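Local coordinates for protein group 3 allergen SMIPP-S YvT004A06 (Sarcoptes scabiei type hominis, PDB 3H7T) that adopts the trypsin-like serine protease fold but is an inactivated protease paralogue of the scabies mite, so it probably no longer cleaves proteins as its active relatives do, at residues S127-F130 with K131-E134; S57-R60 with T61-T65. All blocks are in the same frame, centred on the assembly; numbering follows the deposited sequence.

Contact 2 comes first along the chain and contact 1 second; both belong to surface loops of one trypsin-like chain, each joining two neighbouring antiparallel strands. Residues 57-65 run from just after strand 51-55 of the six-stranded barrel into the start of strand 65-74, whereas residues 127-134 lie between strands 119-124 and 140-147 of the seven-stranded sheet. Their centres are 20 Å apart and their nearest atoms about 7 Å, so they do not touch. The residues flanking contact 1 join them indirectly: W125, Y135, G137, D138 and L139 all meet S58, Y59 or R60. Contact 2 thus lies against the ends of the loop that carries contact 1.

Contact 1: S127-F130 with K131-E134; sequences STNF and KSLE
N129 and S132 meet across a turn in which the asparagine OD1 collects backbone and side-chain donors. S132 N gives the firmer backbone bond (3.0 Å to N129 OD1), tilted 29° from the carbonyl plane. S132 OG reaches N129 OD1 at 2.8 Å from the same face, much further out of plane, but only in one of two conformers modelled for that serine, so this bond is doubtful. Weak bonds from K131 N to N129 OD1 and from S132 N to N129 O complete the turn, much of it held by the N129 side chain. N129 CG stands between its own N and C (chi1 71°), which folds the amide back over the following residues. S127, also modelled in two conformers, points OG in one of them at S132 O; at 2.5 Å the bond is short and doubtful. In that conformer a water donates to S127 OG and to E134 O, 2.7 Å each, and would bridge the two ends of the segment. Outward, S127 pairs through its backbone with I1 and Y183, while F130 rests on I2 and S208. These residues belong to the autolysis loop of the trypsin fold, which joins antiparallel strands 119-124 and 140-147.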
ATOM      1  N   SER A 127      -9.861  -5.986   5.667  1.00 18.67           N
ATOM      2  CA  SER A 127     -10.965  -6.149   6.610  0.50 18.83           C
ATOM      3  C   SER A 127     -11.601  -4.807   6.969  1.00 19.67           C
ATOM      4  O   SER A 127     -10.924  -3.763   6.959  1.00 18.98           O
ATOM      5  CB  SER A 127     -10.485  -6.884   7.867  0.50 18.85           C
ATOM      6  OG  SER A 127     -11.567  -7.192   8.724  0.50 16.45           O
ATOM      7  N   THR A 128     -12.904  -4.839   7.264  1.00 19.04           N
ATOM      8  CA  THR A 128     -13.670  -3.636   7.577  1.00 20.82           C
ATOM      9  C   THR A 128     -14.147  -3.555   9.037  1.00 23.26           C
ATOM     10  O   THR A 128     -14.984  -2.720   9.377  1.00 22.05           O
ATOM     11  CB  THR A 128     -14.881  -3.470   6.628  1.00 21.50           C
ATOM     12  OG1 THR A 128     -15.742  -4.608   6.762  1.00 24.10           O
ATOM     13  CG2 THR A 128     -14.418  -3.338   5.157  1.00 14.60           C
ATOM     14  N   ASN A 129     -13.632  -4.440   9.886  1.00 27.06           N
ATOM     15  CA  ASN A 129     -13.744  -4.266  11.339  1.00 31.02           C
ATOM     16  C   ASN A 129     -12.597  -4.993  12.050  1.00 32.39           C
ATOM     17  O   ASN A 129     -12.011  -5.923  11.487  1.00 33.01           O
ATOM     18  CB  ASN A 129     -15.130  -4.680  11.849  1.00 32.26           C
ATOM     19  CG  ASN A 129     -15.349  -6.182  11.810  1.00 36.62           C
ATOM     20  OD1 ASN A 129     -14.686  -6.934  12.520  1.00 41.04           O
ATOM     21  ND2 ASN A 129     -16.294  -6.622  10.985  1.00 38.08           N
ATOM     22  N   PHE A 130     -12.261  -4.579  13.270  1.00 34.50           N
ATOM     23  CA  PHE A 130     -11.039  -5.090  13.905  1.00 35.91           C
ATOM     24  C   PHE A 130     -11.182  -6.495  14.489  1.00 35.25           C
ATOM     25  O   PHE A 130     -10.188  -7.110  14.867  1.00 37.34           O
ATOM     26  CB  PHE A 130     -10.461  -4.099  14.932  1.00 37.80           C
ATOM     27  CG  PHE A 130      -9.044  -3.651  14.620  1.00 39.23           C
ATOM     28  CD1 PHE A 130      -7.949  -4.436  14.977  1.00 44.60           C
ATOM     29  CD2 PHE A 130      -8.811  -2.445  13.968  1.00 43.82           C
ATOM     30  CE1 PHE A 130      -6.641  -4.027  14.681  1.00 44.02           C
ATOM     31  CE2 PHE A 130      -7.504  -2.023  13.665  1.00 42.60           C
ATOM     32  CZ  PHE A 130      -6.421  -2.815  14.028  1.00 44.18           C
ATOM     33  N   LYS A 131     -12.401  -7.022  14.531  1.00 32.87           N
ATOM     34  CA  LYS A 131     -12.588  -8.392  15.012  1.00 32.22           C
ATOM     35  C   LYS A 131     -12.383  -9.451  13.934  1.00 30.63           C
ATOM     36  O   LYS A 131     -11.971 -10.567  14.233  1.00 31.50           O
ATOM     37  CB  LYS A 131     -13.945  -8.561  15.694  1.00 31.05           C
ATOM     38  CG  LYS A 131     -13.965  -7.933  17.063  1.00 32.30           C
ATOM     39  CD  LYS A 131     -15.231  -8.243  17.811  1.00 28.13           C
ATOM     40  CE  LYS A 131     -15.242  -7.498  19.122  1.00 28.68           C
ATOM     41  NZ  LYS A 131     -16.427  -7.834  19.957  1.00 35.16           N
ATOM     42  N   SER A 132     -12.662  -9.089  12.686  1.00 29.01           N
ATOM     43  CA  SER A 132     -12.564 -10.033  11.577  0.50 28.05           C
ATOM     44  C   SER A 132     -11.267  -9.882  10.800  1.00 26.68           C
ATOM     45  O   SER A 132     -10.792  -8.776  10.560  1.00 27.31           O
ATOM     46  CB  SER A 132     -13.765  -9.891  10.641  0.50 28.08           C
ATOM     47  OG  SER A 132     -14.023  -8.528  10.350  0.50 32.28           O
ATOM     48  N   LEU A 133     -10.691 -11.012  10.422  1.00 25.56           N
ATOM     49  CA  LEU A 133      -9.519 -11.019   9.558  1.00 24.80           C
ATOM     50  C   LEU A 133      -9.927 -11.281   8.103  1.00 23.78           C
ATOM     51  O   LEU A 133      -9.076 -11.365   7.231  1.00 24.32           O
ATOM     52  CB  LEU A 133      -8.507 -12.065  10.040  1.00 24.93           C
ATOM     53  CG  LEU A 133      -7.807 -11.805  11.379  1.00 26.84           C
ATOM     54  CD1 LEU A 133      -7.035 -13.031  11.820  1.00 33.12           C
ATOM     55  CD2 LEU A 133      -6.862 -10.598  11.289  1.00 23.64           C
ATOM     56  N   GLU A 134     -11.232 -11.399   7.840  1.00 23.92           N
ATOM     57  CA  GLU A 134     -11.716 -11.664   6.468  1.00 21.66           C
ATOM     58  C   GLU A 134     -11.606 -10.401   5.609  1.00 21.40           C
ATOM     59  O   GLU A 134     -11.838  -9.293   6.106  1.00 21.46           O
ATOM     60  CB  GLU A 134     -13.165 -12.155   6.478  1.00 21.39           C
ATOM     61  CG  GLU A 134     -13.413 -13.484   7.221  1.00 18.06           C
ATOM     62  CD  GLU A 134     -12.728 -14.683   6.564  1.00 25.09           C
ATOM     63  OE1 GLU A 134     -12.744 -14.780   5.315  1.00 28.87           O
ATOM     64  OE2 GLU A 134     -12.178 -15.533   7.303  1.00 27.94           O
TER
HETATM   65  O   HOH W   1     -13.802  -7.889   7.357  1.00 29.42           O

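Contact 2: S57-R60 with T61-T65; sequences SSYR and TTKGT
An ST turn opens this loop, which probably corresponds to the calcium-binding loop of trypsin and lies away from the known zinc sites. S57 OG accepts from Y59 N at 3.0 Å with a fairly straight N-H angle of 156°, and in turn donates to T62 O at 2.7 Å. That second bond lies in the carbonyl plane of T62, so one hydroxyl, used both as acceptor and donor, ties the start of the loop to its far side. The placement follows from OG lying anti to the backbone N of S57 (chi1 -179°), which turns the group inward, and S57 CB also packs 3.4 Å from K63 O.

Beyond this buried serine the contacts are looser and lie at the surface. Y59 CB packs against T62 O and T62 OG1, while its ring runs alongside the K63 chain, pointing the same way, with CE2 3.9 Å from K63 CD. On the other flank T61 CG2 sits over the centre of one face of the R60 guanidinium, 3.5 Å from CZ; the bend in the arginine chain at chi3 (69°) brings the flat group back over this methyl.

R60 also makes a cation-pi contact with F25 and touches W125 and Y135, while S58 O accepts a hydrogen bond from W125 NE1. The loop leaves strand 51-55 and enters strand 65-74, adjacent antiparallel strands of the barrel, and its S58 and R60 hydrogen-bond through their backbones to L139 and G137, just ahead of strand 140-147 of the other sheet.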
ATOM      1  N   SER A  57     -10.931  -3.908 -11.697  1.00 23.91           N
ATOM      2  CA  SER A  57     -12.164  -4.364 -11.060  1.00 23.58           C
ATOM      3  C   SER A  57     -12.340  -3.781  -9.659  1.00 22.63           C
ATOM      4  O   SER A  57     -11.362  -3.601  -8.933  1.00 22.82           O
ATOM      5  CB  SER A  57     -12.187  -5.896 -10.997  1.00 22.35           C
ATOM      6  OG  SER A  57     -13.382  -6.365 -10.398  1.00 25.78           O
ATOM      7  N   SER A  58     -13.587  -3.478  -9.300  1.00 22.54           N
ATOM      8  CA  SER A  58     -13.959  -3.107  -7.922  1.00 23.36           C
ATOM      9  C   SER A  58     -13.914  -4.312  -6.974  1.00 22.81           C
ATOM     10  O   SER A  58     -13.891  -4.154  -5.747  1.00 22.55           O
ATOM     11  CB  SER A  58     -15.369  -2.506  -7.891  1.00 23.05           C
ATOM     12  OG  SER A  58     -15.472  -1.358  -8.711  1.00 22.43           O
ATOM     13  N   TYR A  59     -13.919  -5.513  -7.550  1.00 22.79           N
ATOM     14  CA  TYR A  59     -13.944  -6.744  -6.781  1.00 23.29           C
ATOM     15  C   TYR A  59     -12.539  -7.256  -6.494  1.00 23.66           C
ATOM     16  O   TYR A  59     -11.628  -7.076  -7.300  1.00 23.95           O
ATOM     17  CB  TYR A  59     -14.799  -7.808  -7.492  1.00 23.84           C
ATOM     18  CG  TYR A  59     -16.218  -7.346  -7.705  1.00 25.53           C
ATOM     19  CD1 TYR A  59     -17.126  -7.315  -6.646  1.00 23.34           C
ATOM     20  CD2 TYR A  59     -16.651  -6.910  -8.963  1.00 27.41           C
ATOM     21  CE1 TYR A  59     -18.434  -6.868  -6.835  1.00 24.31           C
ATOM     22  CE2 TYR A  59     -17.954  -6.467  -9.157  1.00 27.18           C
ATOM     23  CZ  TYR A  59     -18.839  -6.452  -8.093  1.00 26.47           C
ATOM     24  OH  TYR A  59     -20.135  -6.015  -8.284  1.00 29.04           O
ATOM     25  N   ARG A  60     -12.387  -7.908  -5.343  1.00 23.61           N
ATOM     26  CA  ARG A  60     -11.076  -8.316  -4.840  1.00 24.22           C
ATOM     27  C   ARG A  60     -10.372  -9.353  -5.710  1.00 24.55           C
ATOM     28  O   ARG A  60      -9.150  -9.279  -5.898  1.00 23.01           O
ATOM     29  CB  ARG A  60     -11.187  -8.842  -3.402  1.00 24.17           C
ATOM     30  CG  ARG A  60      -9.830  -9.061  -2.743  1.00 24.18           C
ATOM     31  CD  ARG A  60      -9.946  -9.530  -1.305  1.00 26.00           C
ATOM     32  NE  ARG A  60     -10.481 -10.889  -1.140  1.00 21.60           N
ATOM     33  CZ  ARG A  60      -9.774 -12.011  -1.259  1.00 21.59           C
ATOM     34  NH1 ARG A  60      -8.491 -11.967  -1.585  1.00 21.52           N
ATOM     35  NH2 ARG A  60     -10.362 -13.193  -1.059  1.00 20.37           N
ATOM     36  N   THR A  61     -11.137 -10.324  -6.217  1.00 24.94           N
ATOM     37  CA  THR A  61     -10.550 -11.484  -6.895  1.00 25.88           C
ATOM     38  C   THR A  61     -11.174 -11.784  -8.258  1.00 26.07           C
ATOM     39  O   THR A  61     -10.689 -12.656  -8.968  1.00 25.67           O
ATOM     40  CB  THR A  61     -10.642 -12.781  -6.027  1.00 25.71           C
ATOM     41  OG1 THR A  61     -12.017 -13.113  -5.785  1.00 28.58           O
ATOM     42  CG2 THR A  61      -9.920 -12.626  -4.702  1.00 27.77           C
ATOM     43  N   THR A  62     -12.242 -11.072  -8.613  1.00 26.43           N
ATOM     44  CA  THR A  62     -13.018 -11.387  -9.820  1.00 27.04           C
ATOM     45  C   THR A  62     -13.296 -10.185 -10.723  1.00 27.71           C
ATOM     46  O   THR A  62     -13.174  -9.028 -10.305  1.00 27.41           O
ATOM     47  CB  THR A  62     -14.388 -12.018  -9.468  1.00 26.22           C
ATOM     48  OG1 THR A  62     -15.098 -11.148  -8.576  1.00 21.23           O
ATOM     49  CG2 THR A  62     -14.222 -13.393  -8.828  1.00 26.26           C
ATOM     50  N   LYS A  63     -13.663 -10.485 -11.970  1.00 29.05           N
ATOM     51  CA  LYS A  63     -14.186  -9.503 -12.936  1.00 30.83           C
ATOM     52  C   LYS A  63     -13.209  -8.452 -13.423  1.00 32.58           C
ATOM     53  O   LYS A  63     -13.607  -7.341 -13.776  1.00 35.06           O
ATOM     54  CB  LYS A  63     -15.468  -8.834 -12.424  1.00 32.03           C
ATOM     55  CG  LYS A  63     -16.729  -9.501 -12.910  1.00 32.91           C
ATOM     56  CD  LYS A  63     -17.922  -9.091 -12.090  1.00 38.09           C
ATOM     57  CE  LYS A  63     -19.133  -9.894 -12.511  1.00 40.82           C
ATOM     58  NZ  LYS A  63     -20.015 -10.164 -11.358  1.00 41.97           N
ATOM     59  N   GLY A  64     -11.932  -8.786 -13.460  1.00 31.80           N
ATOM     60  CA  GLY A  64     -10.998  -7.884 -14.103  1.00 32.62           C
ATOM     61  C   GLY A  64     -10.081  -8.664 -15.005  1.00 31.97           C
ATOM     62  O   GLY A  64     -10.509  -9.537 -15.765  1.00 31.40           O
ATOM     63  N   THR A  65      -8.806  -8.350 -14.889  1.00 31.60           N
ATOM     64  CA  THR A  65      -7.772  -9.047 -15.616  1.00 31.85           C
ATOM     65  C   THR A  65      -6.704  -9.413 -14.605  1.00 32.02           C
ATOM     66  O   THR A  65      -6.417  -8.641 -13.684  1.00 32.42           O
ATOM     67  CB  THR A  65      -7.202  -8.149 -16.721  1.00 32.07           C
ATOM     68  OG1 THR A  65      -8.288  -7.525 -17.421  1.00 29.56           O
ATOM     69  CG2 THR A  65      -6.345  -8.955 -17.704  1.00 29.44           C
TER